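Long-range contacts in concanavalin A-like lectin protein kinase family protein (Theobroma cacao, PDB 6CTH), which probably transfers phosphate to protein substrates, as a lectin-type plant kinase whose kinase domain here holds an oxindole inhibitor and a magnesium ion: residues K46-A51 against G85-V90; I56-S61 against F160-L165; W232-Y237 against N295-M300; R241-A246 against K257-L262. One frame throughout, in Å; residues are numbered along the deposited sequence.

Interaction 1: residues K46-A51 against G85-V90; sequences KKVSRA and GELMLV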
# COMPACT_ATOMS: atom_id res chain seq x y z
N LYS A 46 9.84 10.80 -10.32
CA LYS A 46 8.75 10.23 -11.10
C LYS A 46 8.39 11.14 -12.27
O LYS A 46 8.01 12.30 -12.08
CB LYS A 46 7.55 10.00 -10.21
CG LYS A 46 6.38 9.35 -10.94
CD LYS A 46 5.31 8.86 -9.98
CE LYS A 46 4.28 8.00 -10.71
NZ LYS A 46 3.40 7.38 -9.72
N LYS A 47 8.55 10.60 -13.48
CA LYS A 47 8.19 11.27 -14.70
C LYS A 47 6.79 10.84 -15.11
O LYS A 47 6.56 9.66 -15.42
CB LYS A 47 9.18 10.90 -15.79
CG LYS A 47 8.96 11.63 -17.09
CD LYS A 47 10.15 11.39 -17.99
CE LYS A 47 10.03 12.22 -19.27
NZ LYS A 47 8.99 11.69 -20.20
N VAL A 48 5.85 11.78 -15.11
CA VAL A 48 4.47 11.46 -15.35
C VAL A 48 4.23 11.15 -16.81
O VAL A 48 4.82 11.75 -17.72
CB VAL A 48 3.56 12.59 -14.87
CG1 VAL A 48 2.11 12.41 -15.31
CG2 VAL A 48 3.67 12.71 -13.35
N SER A 49 3.38 10.16 -17.00
CA SER A 49 2.97 9.67 -18.29
C SER A 49 1.78 10.54 -18.74
O SER A 49 0.77 10.62 -18.04
CB SER A 49 2.56 8.19 -18.15
OG SER A 49 1.91 7.76 -19.32
N ARG A 50 1.90 11.17 -19.90
CA ARG A 50 0.80 11.95 -20.52
C ARG A 50 0.02 11.12 -21.55
O ARG A 50 -0.64 11.70 -22.42
CB ARG A 50 1.35 13.22 -21.21
N ALA A 51 0.08 9.79 -21.44
CA ALA A 51 -0.41 8.87 -22.50
C ALA A 51 -1.93 8.66 -22.42
O ALA A 51 -2.56 8.29 -23.42
CB ALA A 51 0.33 7.53 -22.43
N GLY A 85 5.26 20.85 -21.39
CA GLY A 85 4.31 19.73 -21.23
C GLY A 85 4.55 18.77 -20.05
O GLY A 85 3.62 18.06 -19.63
N GLU A 86 5.78 18.78 -19.52
CA GLU A 86 6.29 17.76 -18.61
C GLU A 86 5.91 17.99 -17.12
O GLU A 86 6.10 19.07 -16.55
CB GLU A 86 7.82 17.63 -18.73
CG GLU A 86 8.35 17.19 -20.11
CD GLU A 86 8.67 15.71 -20.20
OE1 GLU A 86 9.64 15.35 -20.92
OE2 GLU A 86 7.95 14.90 -19.58
N LEU A 87 5.37 16.96 -16.51
CA LEU A 87 4.96 16.96 -15.10
C LEU A 87 5.83 15.93 -14.38
O LEU A 87 5.99 14.81 -14.89
CB LEU A 87 3.51 16.57 -14.97
CG LEU A 87 2.41 17.27 -15.76
CD1 LEU A 87 1.14 16.45 -15.75
CD2 LEU A 87 2.14 18.64 -15.21
N MET A 88 6.42 16.32 -13.25
CA MET A 88 7.29 15.44 -12.46
C MET A 88 7.23 15.65 -10.96
O MET A 88 6.97 16.77 -10.52
CB MET A 88 8.72 15.61 -12.89
CG MET A 88 8.82 15.16 -14.34
SD MET A 88 10.48 14.89 -14.75
CE MET A 88 10.80 16.56 -15.23
N LEU A 89 7.52 14.58 -10.21
CA LEU A 89 7.41 14.56 -8.75
C LEU A 89 8.70 13.96 -8.17
O LEU A 89 9.25 12.97 -8.70
CB LEU A 89 6.21 13.74 -8.31
CG LEU A 89 4.84 14.19 -8.81
CD1 LEU A 89 3.85 13.02 -8.84
CD2 LEU A 89 4.35 15.35 -7.95
N VAL A 90 9.19 14.56 -7.10
CA VAL A 90 10.49 14.19 -6.55
C VAL A 90 10.36 13.75 -5.12
O VAL A 90 9.70 14.44 -4.34
CB VAL A 90 11.48 15.40 -6.61
CG1 VAL A 90 12.88 14.94 -6.21
CG2 VAL A 90 11.51 15.99 -7.99
O HOH W 1 5.67 14.49 -18.01

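Interaction 2: residues I56-S61 against F160-L165; sequences IKEYAS and FGLARL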
# COMPACT_ATOMS: atom_id res chain seq x y z
N ILE A 56 -2.23 13.52 -15.91
CA ILE A 56 -2.30 14.89 -15.32
C ILE A 56 -3.29 14.99 -14.14
O ILE A 56 -3.05 15.75 -13.20
CB ILE A 56 -2.55 16.07 -16.34
CG1 ILE A 56 -2.50 17.45 -15.62
CG2 ILE A 56 -3.87 15.94 -17.09
CD1 ILE A 56 -2.14 18.66 -16.49
N LYS A 57 -4.38 14.22 -14.19
CA LYS A 57 -5.31 14.17 -13.09
C LYS A 57 -4.61 13.56 -11.85
O LYS A 57 -4.77 14.10 -10.73
CB LYS A 57 -6.57 13.39 -13.47
N GLU A 58 -3.84 12.49 -12.04
CA GLU A 58 -3.17 11.83 -10.91
C GLU A 58 -2.02 12.66 -10.38
O GLU A 58 -1.87 12.74 -9.17
CB GLU A 58 -2.70 10.40 -11.20
CG GLU A 58 -3.85 9.42 -11.39
CD GLU A 58 -3.47 7.97 -11.15
OE1 GLU A 58 -3.19 7.54 -10.01
OE2 GLU A 58 -3.47 7.19 -12.12
N TYR A 59 -1.26 13.34 -11.25
CA TYR A 59 -0.28 14.31 -10.79
C TYR A 59 -0.94 15.39 -9.92
O TYR A 59 -0.47 15.70 -8.82
CB TYR A 59 0.42 14.98 -12.00
CG TYR A 59 1.28 16.15 -11.64
CD1 TYR A 59 2.62 15.98 -11.28
CD2 TYR A 59 0.75 17.42 -11.58
CE1 TYR A 59 3.41 17.07 -10.90
CE2 TYR A 59 1.52 18.52 -11.22
CZ TYR A 59 2.84 18.33 -10.89
OH TYR A 59 3.58 19.42 -10.52
N ALA A 60 -2.06 15.93 -10.39
CA ALA A 60 -2.71 17.06 -9.68
C ALA A 60 -3.24 16.65 -8.30
O ALA A 60 -3.05 17.38 -7.28
CB ALA A 60 -3.83 17.63 -10.53
N SER A 61 -3.89 15.49 -8.28
CA SER A 61 -4.31 14.84 -7.05
C SER A 61 -3.11 14.59 -6.12
O SER A 61 -3.20 14.87 -4.92
CB SER A 61 -5.06 13.53 -7.34
OG SER A 61 -5.30 12.85 -6.11
N PHE A 160 -0.69 8.86 -3.99
CA PHE A 160 -1.94 9.59 -3.76
C PHE A 160 -2.64 10.01 -5.05
O PHE A 160 -3.49 10.90 -5.04
CB PHE A 160 -1.67 10.76 -2.82
CG PHE A 160 -1.09 10.28 -1.53
CD1 PHE A 160 -1.88 9.82 -0.55
CD2 PHE A 160 0.31 10.29 -1.36
CE1 PHE A 160 -1.36 9.30 0.64
CE2 PHE A 160 0.84 9.82 -0.15
CZ PHE A 160 0.02 9.27 0.79
N GLY A 161 -2.37 9.33 -6.15
CA GLY A 161 -2.95 9.75 -7.43
C GLY A 161 -4.45 9.56 -7.56
O GLY A 161 -5.08 10.31 -8.30
N LEU A 162 -5.00 8.60 -6.82
CA LEU A 162 -6.44 8.37 -6.71
C LEU A 162 -7.05 8.89 -5.39
O LEU A 162 -8.26 8.75 -5.16
CB LEU A 162 -6.75 6.87 -6.85
CG LEU A 162 -6.55 6.27 -8.23
CD1 LEU A 162 -6.88 4.80 -8.19
CD2 LEU A 162 -7.43 7.02 -9.21
N ALA A 163 -6.22 9.48 -4.52
CA ALA A 163 -6.68 9.87 -3.19
C ALA A 163 -7.61 11.07 -3.26
O ALA A 163 -7.47 11.92 -4.15
CB ALA A 163 -5.48 10.19 -2.30
N ARG A 164 -8.56 11.13 -2.34
CA ARG A 164 -9.50 12.23 -2.33
C ARG A 164 -9.79 12.77 -0.94
O ARG A 164 -9.82 12.03 0.03
CB ARG A 164 -10.83 11.78 -2.95
CG ARG A 164 -10.72 11.30 -4.38
CD ARG A 164 -10.48 12.46 -5.33
NE ARG A 164 -10.45 12.03 -6.72
CZ ARG A 164 -9.36 11.64 -7.35
NH1 ARG A 164 -8.19 11.63 -6.74
NH2 ARG A 164 -9.43 11.26 -8.62
N LEU A 165 -9.98 14.08 -0.86
CA LEU A 165 -10.40 14.72 0.38
C LEU A 165 -11.89 14.63 0.57
O LEU A 165 -12.63 14.79 -0.39
CB LEU A 165 -10.03 16.21 0.35
CG LEU A 165 -8.55 16.50 0.49
CD1 LEU A 165 -8.31 17.97 0.20
CD2 LEU A 165 -8.03 16.18 1.88

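Interaction 3: residues W232-Y237 against N295-M300; sequences WVWESY and NLPGSM. With ACT (acetate ion), chain D.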
# COMPACT_ATOMS: atom_id res chain seq x y z
N TRP A 232 -9.38 -18.35 0.20
CA TRP A 232 -8.55 -19.43 0.75
C TRP A 232 -8.19 -19.19 2.19
O TRP A 232 -8.23 -20.09 2.99
CB TRP A 232 -7.29 -19.61 -0.10
CG TRP A 232 -6.32 -20.58 0.42
CD1 TRP A 232 -6.34 -21.94 0.25
CD2 TRP A 232 -5.13 -20.29 1.17
NE1 TRP A 232 -5.23 -22.51 0.85
CE2 TRP A 232 -4.47 -21.52 1.42
CE3 TRP A 232 -4.54 -19.12 1.64
CZ2 TRP A 232 -3.26 -21.60 2.12
CZ3 TRP A 232 -3.34 -19.20 2.36
CH2 TRP A 232 -2.72 -20.44 2.59
N VAL A 233 -7.86 -17.93 2.56
CA VAL A 233 -7.61 -17.62 3.97
C VAL A 233 -8.88 -17.84 4.80
O VAL A 233 -8.82 -18.45 5.90
CB VAL A 233 -7.01 -16.19 4.19
CG1 VAL A 233 -6.81 -15.91 5.67
CG2 VAL A 233 -5.67 -16.08 3.49
N TRP A 234 -10.03 -17.42 4.28
CA TRP A 234 -11.26 -17.56 5.05
C TRP A 234 -11.59 -19.07 5.25
O TRP A 234 -11.92 -19.50 6.36
CB TRP A 234 -12.42 -16.78 4.41
CG TRP A 234 -13.34 -16.27 5.41
CD1 TRP A 234 -13.97 -17.00 6.41
CD2 TRP A 234 -13.80 -14.92 5.57
NE1 TRP A 234 -14.73 -16.16 7.20
CE2 TRP A 234 -14.65 -14.89 6.71
CE3 TRP A 234 -13.58 -13.74 4.89
CZ2 TRP A 234 -15.29 -13.71 7.16
CZ3 TRP A 234 -14.19 -12.54 5.38
CH2 TRP A 234 -15.03 -12.55 6.49
N GLU A 235 -11.42 -19.86 4.20
CA GLU A 235 -11.66 -21.29 4.29
C GLU A 235 -10.68 -21.90 5.28
O GLU A 235 -11.06 -22.74 6.08
CB GLU A 235 -11.52 -21.94 2.91
CG GLU A 235 -12.01 -23.38 2.84
CD GLU A 235 -11.54 -24.08 1.57
OE1 GLU A 235 -10.36 -24.48 1.50
OE2 GLU A 235 -12.36 -24.23 0.65
N SER A 236 -9.43 -21.48 5.25
CA SER A 236 -8.45 -22.02 6.18
C SER A 236 -8.80 -21.70 7.62
O SER A 236 -8.64 -22.54 8.50
CB SER A 236 -7.05 -21.52 5.87
OG SER A 236 -6.59 -22.02 4.63
N TYR A 237 -9.26 -20.48 7.86
CA TYR A 237 -9.66 -20.07 9.21
C TYR A 237 -10.84 -20.88 9.73
O TYR A 237 -10.86 -21.28 10.88
CB TYR A 237 -9.98 -18.57 9.25
CG TYR A 237 -10.84 -18.15 10.41
CD1 TYR A 237 -10.31 -18.02 11.68
CD2 TYR A 237 -12.18 -17.89 10.23
CE1 TYR A 237 -11.10 -17.64 12.74
CE2 TYR A 237 -12.98 -17.50 11.28
CZ TYR A 237 -12.43 -17.38 12.53
OH TYR A 237 -13.24 -17.00 13.58
N ASN A 295 -15.31 -11.63 16.27
CA ASN A 295 -16.11 -12.85 16.05
C ASN A 295 -16.45 -12.94 14.56
O ASN A 295 -17.26 -12.17 14.04
CB ASN A 295 -17.39 -12.86 16.89
CG ASN A 295 -17.13 -13.24 18.35
OD1 ASN A 295 -15.97 -13.30 18.78
ND2 ASN A 295 -18.20 -13.48 19.11
N LEU A 296 -15.79 -13.85 13.89
CA LEU A 296 -15.98 -14.03 12.44
C LEU A 296 -16.73 -15.32 12.20
O LEU A 296 -16.49 -16.27 12.91
CB LEU A 296 -14.63 -14.11 11.79
CG LEU A 296 -13.86 -12.80 11.87
CD1 LEU A 296 -12.52 -13.02 11.22
CD2 LEU A 296 -14.60 -11.66 11.15
N PRO A 297 -17.65 -15.35 11.22
CA PRO A 297 -18.17 -16.64 10.79
C PRO A 297 -17.06 -17.49 10.15
O PRO A 297 -16.12 -16.95 9.56
CB PRO A 297 -19.23 -16.25 9.77
CG PRO A 297 -18.68 -14.99 9.18
CD PRO A 297 -18.29 -14.27 10.45
N GLY A 298 -17.21 -18.81 10.25
CA GLY A 298 -16.24 -19.73 9.65
C GLY A 298 -16.30 -19.76 8.14
O GLY A 298 -15.30 -20.06 7.50
N SER A 299 -17.44 -19.44 7.54
CA SER A 299 -17.53 -19.32 6.08
C SER A 299 -17.60 -17.87 5.64
O SER A 299 -18.34 -17.08 6.25
CB SER A 299 -18.76 -20.04 5.55
OG SER A 299 -18.61 -21.42 5.76
N MET A 300 -16.95 -17.57 4.52
CA MET A 300 -17.01 -16.23 3.95
C MET A 300 -18.41 -15.96 3.41
O MET A 300 -18.92 -16.76 2.60
CB MET A 300 -16.02 -16.10 2.79
CG MET A 300 -15.98 -14.69 2.21
SD MET A 300 -14.62 -14.41 1.04
CE MET A 300 -15.50 -14.55 -0.51
C ACT D . -16.88 -8.39 16.63
O ACT D . -17.53 -8.99 15.76
OXT ACT D . -16.01 -8.97 17.29
CH3 ACT D . -17.05 -6.91 16.76

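Interaction 4: residues R241-A246 against K257-L262; sequences RILDIA and KQLECL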
# COMPACT_ATOMS: atom_id res chain seq x y z
N ARG A 241 -7.20 -24.01 10.52
CA ARG A 241 -5.90 -24.18 9.87
C ARG A 241 -5.15 -22.84 9.70
O ARG A 241 -4.49 -22.62 8.70
CB ARG A 241 -6.11 -24.79 8.49
CG ARG A 241 -6.81 -26.16 8.45
CD ARG A 241 -6.29 -27.17 9.48
NE ARG A 241 -4.90 -27.60 9.19
CZ ARG A 241 -4.16 -28.38 9.99
NH1 ARG A 241 -4.64 -28.84 11.15
NH2 ARG A 241 -2.92 -28.70 9.63
N ILE A 242 -5.22 -21.98 10.70
CA ILE A 242 -4.52 -20.68 10.62
C ILE A 242 -3.02 -20.87 10.38
O ILE A 242 -2.44 -20.22 9.51
CB ILE A 242 -4.84 -19.79 11.81
CG1 ILE A 242 -6.29 -19.32 11.66
CG2 ILE A 242 -3.90 -18.59 11.86
CD1 ILE A 242 -6.77 -18.36 12.72
N LEU A 243 -2.42 -21.87 10.99
CA LEU A 243 -0.99 -22.08 10.83
C LEU A 243 -0.62 -22.28 9.37
O LEU A 243 0.44 -21.85 8.93
CB LEU A 243 -0.49 -23.25 11.67
CG LEU A 243 -0.48 -23.07 13.18
CD1 LEU A 243 0.38 -24.15 13.82
CD2 LEU A 243 0.04 -21.69 13.56
N ASP A 244 -1.45 -22.98 8.62
CA ASP A 244 -1.20 -23.19 7.18
C ASP A 244 -1.11 -21.90 6.34
O ASP A 244 -0.60 -21.93 5.21
CB ASP A 244 -2.31 -24.06 6.54
CG ASP A 244 -2.21 -25.52 6.93
OD1 ASP A 244 -1.25 -26.18 6.48
OD2 ASP A 244 -3.11 -26.01 7.66
N ILE A 245 -1.67 -20.82 6.84
CA ILE A 245 -1.64 -19.53 6.17
C ILE A 245 -0.25 -18.90 6.06
O ILE A 245 0.08 -18.26 5.08
CB ILE A 245 -2.57 -18.53 6.86
CG1 ILE A 245 -3.97 -19.10 6.95
CG2 ILE A 245 -2.57 -17.20 6.12
CD1 ILE A 245 -4.59 -19.37 5.60
N ALA A 246 0.56 -19.09 7.09
CA ALA A 246 1.85 -18.44 7.21
C ALA A 246 2.77 -18.72 6.05
O ALA A 246 2.80 -19.85 5.51
CB ALA A 246 2.53 -18.83 8.50
N LYS A 257 0.43 -16.43 18.12
CA LYS A 257 -0.58 -15.53 18.66
C LYS A 257 -0.75 -14.27 17.74
O LYS A 257 -1.86 -13.83 17.48
CB LYS A 257 -0.11 -15.13 20.04
CG LYS A 257 -1.07 -14.29 20.83
CD LYS A 257 -0.36 -13.77 22.10
CE LYS A 257 -1.18 -12.68 22.77
NZ LYS A 257 -2.56 -13.17 23.06
N GLN A 258 0.38 -13.73 17.27
CA GLN A 258 0.38 -12.57 16.36
C GLN A 258 -0.08 -12.99 14.99
O GLN A 258 -0.77 -12.23 14.32
CB GLN A 258 1.77 -11.91 16.29
CG GLN A 258 2.17 -11.16 17.55
CD GLN A 258 3.56 -10.53 17.49
OE1 GLN A 258 4.35 -10.80 16.59
NE2 GLN A 258 3.85 -9.70 18.45
N LEU A 259 0.23 -14.21 14.57
CA LEU A 259 -0.22 -14.67 13.26
C LEU A 259 -1.72 -14.80 13.25
O LEU A 259 -2.37 -14.38 12.30
CB LEU A 259 0.40 -16.02 12.86
CG LEU A 259 -0.18 -16.66 11.60
CD1 LEU A 259 0.01 -15.82 10.34
CD2 LEU A 259 0.47 -18.03 11.43
N GLU A 260 -2.28 -15.41 14.30
CA GLU A 260 -3.71 -15.53 14.42
C GLU A 260 -4.36 -14.17 14.37
O GLU A 260 -5.38 -13.98 13.72
CB GLU A 260 -4.07 -16.21 15.77
CG GLU A 260 -5.56 -16.41 15.98
CD GLU A 260 -5.85 -17.18 17.27
OE1 GLU A 260 -5.45 -16.69 18.34
OE2 GLU A 260 -6.41 -18.27 17.15
N CYS A 261 -3.77 -13.25 15.11
CA CYS A 261 -4.34 -11.92 15.23
C CYS A 261 -4.34 -11.23 13.88
O CYS A 261 -5.34 -10.64 13.49
CB CYS A 261 -3.56 -11.12 16.23
SG CYS A 261 -4.35 -9.54 16.57
N LEU A 262 -3.22 -11.33 13.19
CA LEU A 262 -3.07 -10.74 11.84
C LEU A 262 -4.07 -11.31 10.88
O LEU A 262 -4.71 -10.57 10.15
CB LEU A 262 -1.64 -10.87 11.32
CG LEU A 262 -1.35 -10.18 9.97
CD1 LEU A 262 -1.69 -8.70 10.00
CD2 LEU A 262 0.12 -10.32 9.59

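Interaction 1: residues K46-A51 against G85-V90
Water 1 is the best-held polar atom here, with three partners 2.8 to 2.9 Å from its oxygen: L87 N donates to it, and V48 O and E86 OE2 lie in hydrogen-bonding reach as acceptors, though the water need not serve all its acceptors at once. It joins the two strands where their direct pairing stops. V48 N donates to L87 O at 3.0 Å, while K46 and L89 form an antiparallel hydrogen-bonded pair, K46 N to L89 O at 2.8 Å and L89 N back to K46 O at 3.0 Å. L89 O is met nearly along its C=O axis, K46 O in its carbonyl plane. K47 faces M88 in the non-hydrogen-bonded pair between them, and M88 CA brings a C-H within 3.2 Å of K46 O. The chain of K47 leaves anti to the backbone N and bends only at its last torsion (chi4 -73°), whereas E86 is bent at chi2 (-99°). Their ends cross obliquely in a weak salt bridge, K47 NZ to E86 OE2 at 3.4 Å. V48 sets its CB against L87 CB, 4.0 Å apart. L89, on the same face as K46, packs on Y59 and V63 of helix 54-66; M88, on the face with K47, meets L10 and F17. K46 itself runs extended away from the contact, lies against F28 and makes a long, weak ion pair with the inhibitor. This is an antiparallel strand pair of the kinase N-lobe sheet, whose strand 41-48 carries the characteristic lysine of the nucleotide pocket.

Interaction 2: residues I56-S61 against F160-L165
S61 turns its hydroxyl into the F160-A163 turn because OG stands anti to its own backbone N (chi1 172°). From there OG donates to F160 O at 2.9 Å, in the plane of that carbonyl. The same oxygen accepts A163 N from within the type I turn, 3.1 Å away, so F160 O is gripped by a bond of the turn and a bond from the helix. E58, one helical turn earlier, sends CG away from its carbonyl carbon (chi1 -68°) and then runs extended, which lays the carboxylate along G161. Its OE1 comes to 3.4 Å from G161 CA, a close approach made at a residue with no side chain, and CG lies 3.4 Å from G161 O. R164 starts off away from the helix, bends at chi2 (-72°), and curls its guanidinium back over the turn. There NH1 donates to A163 O at 2.7 Å, staying in the guanidinium plane but approaching from above the carbonyl plane, while G161 O lies at the guanidinium edge. The ring of F160 leads away from S61 and packs on I65 and I66 of helix 54-66 and on H139. D159, F160 and G161 form the DFG motif, and D159 with D141 binds the magnesium. The nearest atoms of the E58 side chain and that ion are about 4 Å apart, which probably favours an ionised carboxylate. Two hydrogen bonds, S61 OG to F160 O and F160 N to E62 OE1, tie the start of the activation segment to helix 54-66, whereas R164 braces the turn from within.

Interaction 3: residues W232-Y237 against N295-M300
The indole of W234 is inserted between the helix and the tail with its N-H pointing along the ring plane at P297 O. NE1 donates to that oxygen at 2.9 Å and an N-H...O angle of 176°, almost perfectly straight, although it reaches the carbonyl from somewhat above its plane. The tail then bends round the ring: G298 O and P297 O border the edge, whereas M300 crosses over a face at about a right angle. M300 CB stands over the five-membered ring, 4.0 Å from its centroid, in a CH-pi contact. Its CG, set anti to the backbone N, continues to W234 CE3 at 3.7 Å, and SD ends obliquely beside the six-membered ring as a Met-aromatic contact. P297 CG lies against W234 CZ2, on the same side of the indole as NE1. Y237, nearly one turn further along the helix, turns its ring so that P297 O lies at the edge in plane, 3.6 Å from Y237 CE2. L296 comes across that ring at about a right angle, with its CB 3.8 Å from Y237 CE2, and the phenol OH makes a weak hydrogen bond to L296 O at 3.4 Å. P297 O is thus held firmly by the indole while the tyrosine ring flanks it. At the start of the segment N295 N binds an acetate ion, probably from the crystallisation liquor. Helix 229-238 carries both rings, L267 of helix 256-269 touches each of them, H271 meets W234 edge-to-face, and the tail following helix 280-287 closes over this group at the surface of the C-lobe.

Interaction 4: residues R241-A246 against K257-L262
A chi1 of -71° places I242 CG2 anti to its backbone N, and with it the branch that faces the helix; L259 answers with CG anti to its own N (chi1 172°) and a turn at chi2 (61°) that brings CD2 round to the loop. The two side chains slide past each other in opposite directions, CG2 of I242 lying 4.2 Å from CG of L259. The same methyl reaches E260 CA at 4.0 Å, so isoleucine fits against both neighbours on one face of the helix. Its other branch, ending in CD1, crosses the extended E260 chain at about a right angle and touches the methylene CG at 4.0 Å, well short of the carboxylate. L259 CD2 is the busiest methyl: it comes to 3.7 Å from A246 CB and also borders I242 O and L243 CD2. No hydrogen bond joins the two segments, and the contact rests mainly on aliphatic groups. The loop keeps its shape by its own bonds. I245 N donates to I242 O at 2.8 Å within a turn of helical backbone, and on the side away from the helix R241 NE bridges to D244 OD2 at 2.8 Å. F254 touches L243, A246 and L259 and so completes the apolar patch, while I245 turns instead to W232, V233 and S236 of helix 229-238. The arrangement belongs to the helical C-lobe of a protein kinase, where the connection between helices G and H, here 229-238 and 256-269, folds back on the beginning of helix H.

In the fold
The four contacts form two pairs on opposite sides of the chain's centre. Interactions 1 and 2 lie 13 Å apart between centres and touch through Y59 and I56, which pack on L87 and L89; their segments alternate along the chain, and the sheet, helix 54-66 and the DFG region lie close to the inhibitor and magnesium sites. Interactions 3 and 4 lie 12 Å apart, joined by I245 against W232 and S236, with interaction 4 nested in the loop that interaction 3 closes. The pairs follow in series, centres 35 to 43 Å apart: interaction 2 joins helix 54-66 to the DFG region, while interactions 3 and 4 lie in the C-lobe.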